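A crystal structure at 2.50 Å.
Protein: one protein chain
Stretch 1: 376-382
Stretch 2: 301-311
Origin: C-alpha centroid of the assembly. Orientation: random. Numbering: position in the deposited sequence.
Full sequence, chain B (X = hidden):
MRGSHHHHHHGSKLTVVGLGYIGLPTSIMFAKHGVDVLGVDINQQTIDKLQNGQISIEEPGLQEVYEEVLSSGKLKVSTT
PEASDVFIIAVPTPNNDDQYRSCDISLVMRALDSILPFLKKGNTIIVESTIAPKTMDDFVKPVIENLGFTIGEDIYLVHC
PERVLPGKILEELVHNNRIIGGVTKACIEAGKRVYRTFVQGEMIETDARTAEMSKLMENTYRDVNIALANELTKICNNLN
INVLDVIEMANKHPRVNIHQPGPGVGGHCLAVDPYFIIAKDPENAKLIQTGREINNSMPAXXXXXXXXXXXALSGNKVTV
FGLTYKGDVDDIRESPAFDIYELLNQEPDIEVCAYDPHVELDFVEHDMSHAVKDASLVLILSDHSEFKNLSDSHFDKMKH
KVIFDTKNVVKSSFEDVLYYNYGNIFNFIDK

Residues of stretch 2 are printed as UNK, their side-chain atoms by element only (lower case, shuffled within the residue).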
# COMPACT_ATOMS: atom_id res chain seq x y z
N SER B 376 13.90 -21.89 -26.92
CA SER B 376 13.38 -22.80 -25.90
C SER B 376 12.33 -22.12 -25.00
O SER B 376 11.44 -22.81 -24.50
CB SER B 376 14.51 -23.37 -25.06
OG SER B 376 15.43 -24.08 -25.86
N LEU B 377 12.43 -20.78 -24.80
CA LEU B 377 11.52 -19.99 -23.96
C LEU B 377 11.25 -18.57 -24.47
O LEU B 377 12.18 -17.88 -24.86
CB LEU B 377 12.06 -19.95 -22.50
CG LEU B 377 11.46 -18.94 -21.50
CD1 LEU B 377 10.07 -19.35 -21.01
CD2 LEU B 377 12.41 -18.70 -20.34
N VAL B 378 9.97 -18.15 -24.47
CA VAL B 378 9.54 -16.77 -24.77
C VAL B 378 9.29 -16.07 -23.43
O VAL B 378 8.44 -16.51 -22.62
CB VAL B 378 8.36 -16.64 -25.77
CG1 VAL B 378 7.53 -15.37 -25.53
CG2 VAL B 378 8.88 -16.67 -27.21
N LEU B 379 10.08 -15.04 -23.16
CA LEU B 379 10.01 -14.30 -21.91
C LEU B 379 9.25 -12.98 -22.09
O LEU B 379 9.76 -12.07 -22.74
CB LEU B 379 11.43 -14.09 -21.34
CG LEU B 379 11.57 -13.56 -19.92
CD1 LEU B 379 10.85 -14.45 -18.90
CD2 LEU B 379 13.03 -13.40 -19.54
N ILE B 380 8.04 -12.88 -21.49
CA ILE B 380 7.27 -11.64 -21.57
C ILE B 380 7.54 -10.68 -20.38
O ILE B 380 7.17 -10.95 -19.23
CB ILE B 380 5.78 -11.84 -21.91
CG1 ILE B 380 5.61 -12.93 -22.98
CG2 ILE B 380 5.15 -10.50 -22.32
CD1 ILE B 380 4.25 -13.11 -23.48
N LEU B 381 8.19 -9.55 -20.70
CA LEU B 381 8.64 -8.53 -19.75
C LEU B 381 7.95 -7.18 -19.86
O LEU B 381 8.09 -6.37 -18.93
CB LEU B 381 10.17 -8.36 -19.82
CG LEU B 381 11.05 -9.60 -19.71
CD1 LEU B 381 12.46 -9.23 -19.90
CD2 LEU B 381 10.85 -10.32 -18.37
N SER B 382 7.14 -6.95 -20.94
CA SER B 382 6.35 -5.73 -21.15
C SER B 382 4.90 -6.05 -21.47
O SER B 382 4.65 -7.06 -22.12
CB SER B 382 6.95 -4.85 -22.24
OG SER B 382 8.28 -4.49 -21.89
N UNK B 301 15.58 -12.25 -9.99
CA UNK B 301 14.60 -13.30 -9.69
C UNK B 301 14.06 -13.90 -11.00
O UNK B 301 13.91 -15.12 -11.09
c UNK B 301 10.41 -15.68 -8.00
c UNK B 301 11.56 -15.65 -7.23
c UNK B 301 13.46 -12.74 -8.80
c UNK B 301 10.23 -14.77 -9.02
c UNK B 301 12.37 -13.75 -8.50
o UNK B 301 9.44 -16.62 -7.78
c UNK B 301 11.22 -13.82 -9.27
c UNK B 301 12.53 -14.69 -7.48
N UNK B 302 13.77 -13.05 -12.00
CA UNK B 302 13.28 -13.44 -13.33
C UNK B 302 14.40 -14.23 -14.06
O UNK B 302 14.13 -15.29 -14.62
c UNK B 302 11.52 -11.63 -13.50
c UNK B 302 12.54 -12.52 -15.61
c UNK B 302 12.78 -12.21 -14.14
N UNK B 303 15.65 -13.72 -14.00
CA UNK B 303 16.83 -14.35 -14.60
C UNK B 303 17.06 -15.76 -13.98
O UNK B 303 17.22 -16.72 -14.74
c UNK B 303 18.09 -13.41 -14.53
c UNK B 303 19.37 -14.15 -14.92
c UNK B 303 17.90 -12.17 -15.41
N UNK B 304 17.00 -15.89 -12.64
CA UNK B 304 17.17 -17.16 -11.94
C UNK B 304 16.07 -18.15 -12.33
O UNK B 304 16.35 -19.34 -12.50
c UNK B 304 17.21 -16.94 -10.41
c UNK B 304 16.90 -18.18 -9.58
o UNK B 304 17.75 -19.11 -9.56
o UNK B 304 15.78 -18.25 -9.00
N UNK B 305 14.83 -17.66 -12.50
CA UNK B 305 13.70 -18.50 -12.92
C UNK B 305 13.90 -18.97 -14.38
O UNK B 305 13.64 -20.13 -14.69
o UNK B 305 12.32 -17.32 -11.33
c UNK B 305 12.38 -17.75 -12.69
c UNK B 305 11.17 -18.60 -13.00
N UNK B 306 14.40 -18.06 -15.24
CA UNK B 306 14.70 -18.32 -16.65
C UNK B 306 15.77 -19.40 -16.76
O UNK B 306 15.55 -20.40 -17.46
c UNK B 306 15.03 -16.98 -17.37
o UNK B 306 13.87 -16.14 -17.35
c UNK B 306 15.51 -17.17 -18.81
N UNK B 307 16.90 -19.24 -16.03
CA UNK B 307 18.02 -20.19 -15.97
C UNK B 307 17.54 -21.62 -15.65
O UNK B 307 18.01 -22.58 -16.26
n UNK B 307 22.62 -17.70 -12.81
c UNK B 307 19.92 -18.55 -15.43
c UNK B 307 19.08 -19.74 -14.95
c UNK B 307 21.28 -17.66 -13.47
c UNK B 307 21.27 -18.47 -14.74
N UNK B 308 16.56 -21.75 -14.73
CA UNK B 308 15.95 -23.02 -14.33
C UNK B 308 15.07 -23.62 -15.42
O UNK B 308 15.03 -24.84 -15.54
c UNK B 308 15.24 -22.35 -10.57
n UNK B 308 14.27 -23.17 -10.19
c UNK B 308 15.15 -22.85 -13.04
o UNK B 308 15.49 -21.32 -9.95
c UNK B 308 16.03 -22.75 -11.79
N UNK B 309 14.34 -22.79 -16.20
CA UNK B 309 13.47 -23.26 -17.29
C UNK B 309 14.35 -23.84 -18.41
O UNK B 309 14.08 -24.93 -18.91
c UNK B 309 11.79 -22.55 -19.10
c UNK B 309 10.95 -20.20 -16.93
c UNK B 309 12.53 -22.12 -17.82
c UNK B 309 11.53 -21.65 -16.73
N UNK B 310 15.41 -23.10 -18.76
CA UNK B 310 16.38 -23.42 -19.79
C UNK B 310 17.25 -24.63 -19.43
O UNK B 310 17.81 -25.26 -20.33
c UNK B 310 16.92 -21.75 -21.68
c UNK B 310 18.61 -22.04 -19.77
c UNK B 310 15.50 -21.32 -22.02
c UNK B 310 17.14 -22.11 -20.20
N UNK B 311 17.35 -24.96 -18.13
CA UNK B 311 18.09 -26.12 -17.61
C UNK B 311 17.27 -27.38 -17.91
O UNK B 311 17.81 -28.35 -18.45
c UNK B 311 18.34 -25.96 -16.10
c UNK B 311 18.97 -27.18 -15.43
c UNK B 311 17.13 -27.43 -13.58
n UNK B 311 16.45 -28.53 -14.30
c UNK B 311 18.61 -27.31 -13.93

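Position 301 carries one carbon followed by a six-carbon ring bearing an oxygen, which makes it Tyr301. Its ring is out of reach of stretch 1, and a partly exposed site suits a large side chain with a polar tip.

Position 302 has three carbons, the first carrying the other two, and points toward stretch 1, where one branch carbon touches the CD2 atoms of Leu379 and Leu381. This is Val302, since only valine has three side-chain carbons, the first carrying the other two. Its CG1 lies 3.9 Å from Leu381 CD2 and 4.1 Å from Leu379 CD2, so a short, branched apolar side chain serves two leucines at once.

Position 303 repeats the three-carbon fork and is Val303. Its CA-to-CB bond points away from the strand, yet the residue is buried, and an apolar side chain fits there.

Position 304 shows two carbons, the second carrying two oxygens. A carboxylate at this length is Asp304, placed out of reach of stretch 1 on a partly exposed part of the helix, where a charge can meet solvent.

Position 305 has one carbon carrying an oxygen and a carbon, hence Thr305. It is buried without touching stretch 1, and its hydroxyl is satisfied within the helix: OG1 donates to Tyr301 O at 2.7 Å.

Position 306 has the same composition, but points toward the strand, its oxygen and its terminal carbon both meeting leucines. This is Thr306. OG1 donates to Val302 O at 2.9 Å, so the hydroxyl can sit 3.6 Å from Leu379 CD2 with its hydrogen-bonding need met, while CG2 packs 3.8 Å from Leu377 CD2.

Position 307 has four carbons in a row ending in nitrogen: Lys307. It points away from the strand and is exposed, as suits an ammonium group.

Position 308 has three carbons, the third carrying an oxygen and a nitrogen, which identifies Gln308. Out of reach of stretch 1 and partly exposed, it is a reasonable place for a polar amide.

Position 309 has four carbons, forked at the first; the end of its two-carbon arm touches Leu377. It is Ile309, pointing toward the strand, with CD1 4.0 Å from Leu377 CD2. The site is buried, so a wholly apolar side chain suits it.

Position 310 has the same forked pattern, and the end of its long arm touches Ser376 and Leu377, so it is Ile310. Its CA-to-CB bond runs sideways, but CD1 reaches 3.7 Å from Leu377 CB and 3.8 Å from Ser376 CB. The long arm makes this contact.

Position 311 again has four carbons ending in nitrogen: Lys311, exposed, its ammonium free to be solvated.

The helix and strand run nearly antiparallel, at 164°. Alternation in the strand sends Leu377 and Leu379 toward the helix and leaves Val378 and Ile380 out of reach; helical periodicity supplies 302, 306, 309 and 310. No hydrogen bond crosses, so close side-chain packing, burying 315 Å² in all, makes the contact.

Stretch 2 (301-311) YVVDTTKQIIK
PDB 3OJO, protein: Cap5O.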